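Local coordinates for protein glycosaminoglycan xylosylkinase (Hydra vulgaris, PDB 5XOM) that probably phosphorylates the xylose of the glycosaminoglycan linker on proteoglycans, as a secretory-pathway kinase of the Fam20 family, at residues A[125-138]-A[296-308]. Residues are numbered along the deposited sequence; the frame is centred on the assembly and turned at random.
Sequences PYEGYDRHNAEIAA and DNAKSFGNPFVDE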
loop_
_atom_site.group_PDB
_atom_site.type_symbol
_atom_site.label_atom_id
_atom_site.label_comp_id
_atom_site.label_asym_id
_atom_site.label_seq_id
_atom_site.Cartn_x
_atom_site.Cartn_y
_atom_site.Cartn_z
ATOM N N PRO A 125 16.236 32.378 -15.189
ATOM C CA PRO A 125 15.339 31.417 -14.513
ATOM C C PRO A 125 16.002 30.129 -14.019
ATOM O O PRO A 125 15.424 29.413 -13.198
ATOM C CB PRO A 125 14.306 31.104 -15.604
ATOM C CG PRO A 125 14.311 32.296 -16.505
ATOM C CD PRO A 125 15.737 32.770 -16.518
ATOM N N TYR A 126 17.207 29.830 -14.505
ATOM C CA TYR A 126 17.917 28.586 -14.217
ATOM C C TYR A 126 19.177 28.805 -13.384
ATOM O O TYR A 126 20.022 27.906 -13.297
ATOM C CB TYR A 126 18.199 27.821 -15.516
ATOM C CG TYR A 126 18.882 28.618 -16.602
ATOM C CD1 TYR A 126 20.257 28.833 -16.604
ATOM C CD2 TYR A 126 18.128 29.159 -17.638
ATOM C CE1 TYR A 126 20.858 29.571 -17.617
ATOM C CE2 TYR A 126 18.712 29.891 -18.643
ATOM C CZ TYR A 126 20.076 30.098 -18.634
ATOM O OH TYR A 126 20.653 30.832 -19.650
ATOM N N GLU A 127 19.337 30.002 -12.822
ATOM C CA GLU A 127 20.562 30.401 -12.147
ATOM C C GLU A 127 20.829 29.516 -10.924
ATOM O O GLU A 127 19.902 29.002 -10.286
ATOM C CB GLU A 127 20.436 31.865 -11.708
ATOM C CG GLU A 127 21.712 32.524 -11.243
ATOM C CD GLU A 127 22.602 32.903 -12.404
ATOM O OE1 GLU A 127 22.097 32.936 -13.547
ATOM O OE2 GLU A 127 23.799 33.170 -12.174
ATOM N N GLY A 128 22.114 29.349 -10.594
ATOM C CA GLY A 128 22.553 28.915 -9.277
ATOM C C GLY A 128 22.855 27.426 -9.179
ATOM O O GLY A 128 22.764 26.657 -10.141
ATOM N N TYR A 129 23.230 27.031 -7.963
ATOM C CA TYR A 129 23.493 25.642 -7.616
ATOM C C TYR A 129 22.195 24.878 -7.409
ATOM O O TYR A 129 21.134 25.457 -7.161
ATOM C CB TYR A 129 24.300 25.533 -6.325
ATOM C CG TYR A 129 25.531 26.401 -6.272
ATOM C CD1 TYR A 129 26.466 26.369 -7.284
ATOM C CD2 TYR A 129 25.749 27.256 -5.217
ATOM C CE1 TYR A 129 27.591 27.161 -7.236
ATOM C CE2 TYR A 129 26.873 28.056 -5.169
ATOM C CZ TYR A 129 27.789 28.004 -6.180
ATOM O OH TYR A 129 28.912 28.796 -6.136
ATOM N N ASP A 130 22.302 23.552 -7.482
ATOM C CA ASP A 130 21.210 22.683 -7.058
ATOM C C ASP A 130 20.845 22.963 -5.602
ATOM O O ASP A 130 21.726 23.056 -4.742
ATOM C CB ASP A 130 21.645 21.222 -7.207
ATOM C CG ASP A 130 21.473 20.695 -8.618
ATOM O OD1 ASP A 130 21.187 21.513 -9.513
ATOM O OD2 ASP A 130 21.677 19.477 -8.839
ATOM N N ARG A 131 19.543 23.089 -5.327
ATOM C CA ARG A 131 19.038 23.252 -3.960
ATOM C C ARG A 131 18.631 21.888 -3.414
ATOM O O ARG A 131 17.704 21.252 -3.932
ATOM C CB ARG A 131 17.847 24.209 -3.890
ATOM C CG ARG A 131 18.207 25.695 -3.863
ATOM C CD ARG A 131 18.775 26.168 -5.181
ATOM N NE ARG A 131 17.708 26.429 -6.125
ATOM C CZ ARG A 131 17.896 26.855 -7.361
ATOM N NH1 ARG A 131 19.113 27.095 -7.841
ATOM N NH2 ARG A 131 16.847 27.057 -8.146
ATOM N N HIS A 132 19.314 21.449 -2.359
ATOM C CA HIS A 132 19.029 20.145 -1.773
ATOM C C HIS A 132 17.604 20.074 -1.239
ATOM O O HIS A 132 16.948 19.033 -1.339
ATOM C CB HIS A 132 20.025 19.848 -0.657
ATOM C CG HIS A 132 19.758 20.617 0.600
ATOM N ND1 HIS A 132 19.747 21.996 0.640
ATOM C CD2 HIS A 132 19.462 20.204 1.856
ATOM C CE1 HIS A 132 19.477 22.399 1.869
ATOM N NE2 HIS A 132 19.301 21.332 2.627
ATOM N N ASN A 133 17.120 21.158 -0.632
ATOM C CA ASN A 133 15.783 21.138 -0.057
ATOM C C ASN A 133 14.718 21.125 -1.134
ATOM O O ASN A 133 13.598 20.674 -0.877
ATOM C CB ASN A 133 15.577 22.340 0.874
ATOM C CG ASN A 133 15.657 23.667 0.135
ATOM O OD1 ASN A 133 16.590 23.906 -0.638
ATOM N ND2 ASN A 133 14.664 24.531 0.354
ATOM N N ALA A 134 15.056 21.596 -2.337
ATOM C CA ALA A 134 14.113 21.546 -3.448
ATOM C C ALA A 134 13.848 20.112 -3.884
ATOM O O ALA A 134 12.713 19.773 -4.241
ATOM C CB ALA A 134 14.639 22.374 -4.620
ATOM N N GLU A 135 14.879 19.254 -3.865
ATOM C CA GLU A 135 14.675 17.847 -4.205
ATOM C C GLU A 135 13.683 17.198 -3.251
ATOM O O GLU A 135 12.820 16.424 -3.677
ATOM C CB GLU A 135 16.002 17.075 -4.181
ATOM C CG GLU A 135 16.983 17.417 -5.302
ATOM C CD GLU A 135 16.680 16.727 -6.640
ATOM O OE1 GLU A 135 15.553 16.217 -6.848
ATOM O OE2 GLU A 135 17.590 16.698 -7.497
ATOM N N ILE A 136 13.800 17.495 -1.954
ATOM C CA ILE A 136 12.881 16.932 -0.967
ATOM C C ILE A 136 11.460 17.416 -1.227
ATOM O O ILE A 136 10.513 16.623 -1.271
ATOM C CB ILE A 136 13.344 17.288 0.455
ATOM C CG1 ILE A 136 14.729 16.695 0.715
ATOM C CG2 ILE A 136 12.347 16.773 1.487
ATOM C CD1 ILE A 136 15.416 17.283 1.908
ATOM N N ALA A 137 11.292 18.730 -1.400
ATOM C CA ALA A 137 9.960 19.279 -1.618
ATOM C C ALA A 137 9.359 18.769 -2.923
ATOM O O ALA A 137 8.172 18.436 -2.978
ATOM C CB ALA A 137 10.010 20.803 -1.603
ATOM N N ALA A 138 10.170 18.683 -3.981
ATOM C CA ALA A 138 9.651 18.227 -5.268
ATOM C C ALA A 138 9.202 16.769 -5.201
ATOM O O ALA A 138 8.203 16.392 -5.820
ATOM C CB ALA A 138 10.711 18.412 -6.354
ATOM N N ASP A 296 16.108 14.682 -11.060
ATOM C CA ASP A 296 16.863 15.920 -10.892
ATOM C C ASP A 296 15.938 17.133 -10.919
ATOM O O ASP A 296 15.813 17.816 -11.942
ATOM C CB ASP A 296 17.949 16.062 -11.966
ATOM C CG ASP A 296 18.868 17.265 -11.733
ATOM O OD1 ASP A 296 19.911 17.353 -12.420
ATOM O OD2 ASP A 296 18.570 18.121 -10.863
ATOM N N ASN A 297 15.300 17.419 -9.789
ATOM C CA ASN A 297 14.375 18.538 -9.669
ATOM C C ASN A 297 14.944 19.664 -8.815
ATOM O O ASN A 297 14.183 20.494 -8.307
ATOM C CB ASN A 297 13.041 18.057 -9.095
ATOM C CG ASN A 297 12.506 16.831 -9.810
ATOM O OD1 ASN A 297 12.430 16.800 -11.037
ATOM N ND2 ASN A 297 12.130 15.805 -9.040
ATOM N N ALA A 298 16.270 19.706 -8.644
ATOM C CA ALA A 298 16.891 20.548 -7.625
ATOM C C ALA A 298 17.039 22.009 -8.030
ATOM O O ALA A 298 17.267 22.853 -7.153
ATOM C CB ALA A 298 18.270 20.008 -7.253
ATOM N N LYS A 299 16.907 22.344 -9.310
ATOM C CA LYS A 299 17.044 23.743 -9.707
ATOM C C LYS A 299 15.670 24.402 -9.683
ATOM O O LYS A 299 15.121 24.877 -10.677
ATOM C CB LYS A 299 17.710 23.855 -11.072
ATOM C CG LYS A 299 18.379 25.208 -11.276
ATOM C CD LYS A 299 19.841 25.182 -10.858
ATOM C CE LYS A 299 20.667 24.402 -11.852
ATOM N NZ LYS A 299 20.621 25.079 -13.177
ATOM N N SER A 300 15.135 24.447 -8.470
ATOM C CA SER A 300 13.786 24.922 -8.239
ATOM C C SER A 300 13.759 25.605 -6.880
ATOM O O SER A 300 14.750 25.601 -6.137
ATOM C CB SER A 300 12.779 23.765 -8.355
ATOM O OG SER A 300 13.092 22.722 -7.453
ATOM N N PHE A 301 12.611 26.208 -6.567
ATOM C CA PHE A 301 12.435 26.990 -5.339
ATOM C C PHE A 301 13.606 27.952 -5.128
ATOM O O PHE A 301 14.166 28.061 -4.033
ATOM C CB PHE A 301 12.232 26.077 -4.127
ATOM C CG PHE A 301 10.983 25.225 -4.216
ATOM C CD1 PHE A 301 9.726 25.783 -3.992
ATOM C CD2 PHE A 301 11.065 23.870 -4.508
ATOM C CE1 PHE A 301 8.573 25.005 -4.074
ATOM C CE2 PHE A 301 9.916 23.081 -4.591
ATOM C CZ PHE A 301 8.667 23.652 -4.377
ATOM N N GLY A 302 13.981 28.654 -6.197
ATOM C CA GLY A 302 15.014 29.667 -6.123
ATOM C C GLY A 302 14.469 31.049 -5.809
ATOM O O GLY A 302 15.166 31.849 -5.184
ATOM N N ASN A 303 13.219 31.340 -6.206
ATOM C CA ASN A 303 12.643 32.656 -5.945
ATOM C C ASN A 303 11.139 32.515 -5.737
ATOM O O ASN A 303 10.402 32.180 -6.668
ATOM C CB ASN A 303 12.949 33.648 -7.073
ATOM C CG ASN A 303 12.375 35.050 -6.811
ATOM O OD1 ASN A 303 11.454 35.251 -6.006
ATOM N ND2 ASN A 303 13.013 36.040 -7.414
ATOM N N PRO A 304 10.645 32.774 -4.527
ATOM C CA PRO A 304 9.218 32.575 -4.241
ATOM C C PRO A 304 8.326 33.689 -4.761
ATOM O O PRO A 304 7.101 33.591 -4.618
ATOM C CB PRO A 304 9.195 32.542 -2.707
ATOM C CG PRO A 304 10.308 33.484 -2.328
ATOM C CD PRO A 304 11.383 33.291 -3.358
ATOM N N PHE A 305 8.896 34.754 -5.325
ATOM C CA PHE A 305 8.120 35.915 -5.736
ATOM C C PHE A 305 7.900 35.983 -7.240
ATOM O O PHE A 305 7.120 36.823 -7.700
ATOM C CB PHE A 305 8.786 37.214 -5.249
ATOM C CG PHE A 305 9.152 37.189 -3.790
ATOM C CD1 PHE A 305 8.183 37.010 -2.823
ATOM C CD2 PHE A 305 10.468 37.396 -3.385
ATOM C CE1 PHE A 305 8.521 36.982 -1.469
ATOM C CE2 PHE A 305 10.811 37.390 -2.040
ATOM C CZ PHE A 305 9.832 37.180 -1.078
ATOM N N VAL A 306 8.571 35.133 -8.013
ATOM C CA VAL A 306 8.514 35.173 -9.469
ATOM C C VAL A 306 7.925 33.858 -9.960
ATOM O O VAL A 306 8.318 32.777 -9.503
ATOM C CB VAL A 306 9.908 35.402 -10.083
ATOM C CG1 VAL A 306 9.855 35.344 -11.607
ATOM C CG2 VAL A 306 10.495 36.736 -9.608
ATOM N N ASP A 307 6.982 33.960 -10.889
ATOM C CA ASP A 307 6.383 32.805 -11.552
ATOM C C ASP A 307 6.757 32.879 -13.024
ATOM O O ASP A 307 6.302 33.785 -13.737
ATOM C CB ASP A 307 4.873 32.789 -11.348
ATOM C CG ASP A 307 4.471 33.117 -9.904
ATOM O OD1 ASP A 307 3.498 33.874 -9.690
ATOM O OD2 ASP A 307 5.146 32.622 -8.973
ATOM N N GLU A 308 7.575 31.926 -13.490
ATOM C CA GLU A 308 8.054 31.955 -14.883
ATOM C C GLU A 308 7.061 31.158 -15.721
ATOM O O GLU A 308 7.162 29.933 -15.869
ATOM C CB GLU A 308 9.475 31.406 -14.998
ATOM C CG GLU A 308 10.529 32.181 -14.206
ATOM C CD GLU A 308 11.140 33.325 -15.003
ATOM O OE1 GLU A 308 12.053 33.983 -14.490
ATOM O OE2 GLU A 308 10.737 33.547 -16.150
HETATM O O HOH W 1 15.463 26.528 -12.789
HETATM O O HOH W 2 14.579 27.271 -1.118
HETATM O O HOH W 3 12.984 15.404 -6.165
HETATM O O HOH W 4 15.713 13.535 -8.343
#
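R131, just ahead of helix 132-144, grips the carbonyl of S300 side-on. S300 O lies at the guanidinium edge, where R131 NE makes the straighter bond (3.1 Å) and NH2 (3.2 Å) comes in from above the carbonyl plane. Bends at chi2 (69°) and chi3 (81°) fold the arginine chain back, bringing one guanidinium face over A298 O and K299 CA. NH1 turns to its own loop, binding E127 O and Y129 O, while the backbone N of R131 donates to A298 O at 2.9 Å. A methionine in place of R131 would probably leave the S300, E127 and Y129 carbonyls without the guanidinium that joins them. K299 runs obliquely past the guanidinium, its CD lying against G128 O and its NZ bonding Y126 O at 2.9 Å; D277 also salt-bridges this amine. Along the helix, A134 CB meets the F301 ring edge in plane, 3.9 Å from CD2, and A137 packs on CE2. E135, bent at chi2, lays CG against the A298 methyl and accepts a hydrogen bond from N297 N at OE1 (3.2 Å) from above the carboxylate plane. Its OE2 pairs with K111 of strand 106-112, consistent with the lysine–glutamate bridge of the protein kinase fold, which would make helix 132-144 the counterpart of αC; D296 probably corresponds to the DFG aspartate. The D130 and D296 carboxylates are turned 74° apart, OD2 to OD2 3.9 Å. K111, bridging D130 and E135, would offset part of this negative charge, while R131 ties the approach to the helix to loop 296-302 chiefly through backbone carbonyls.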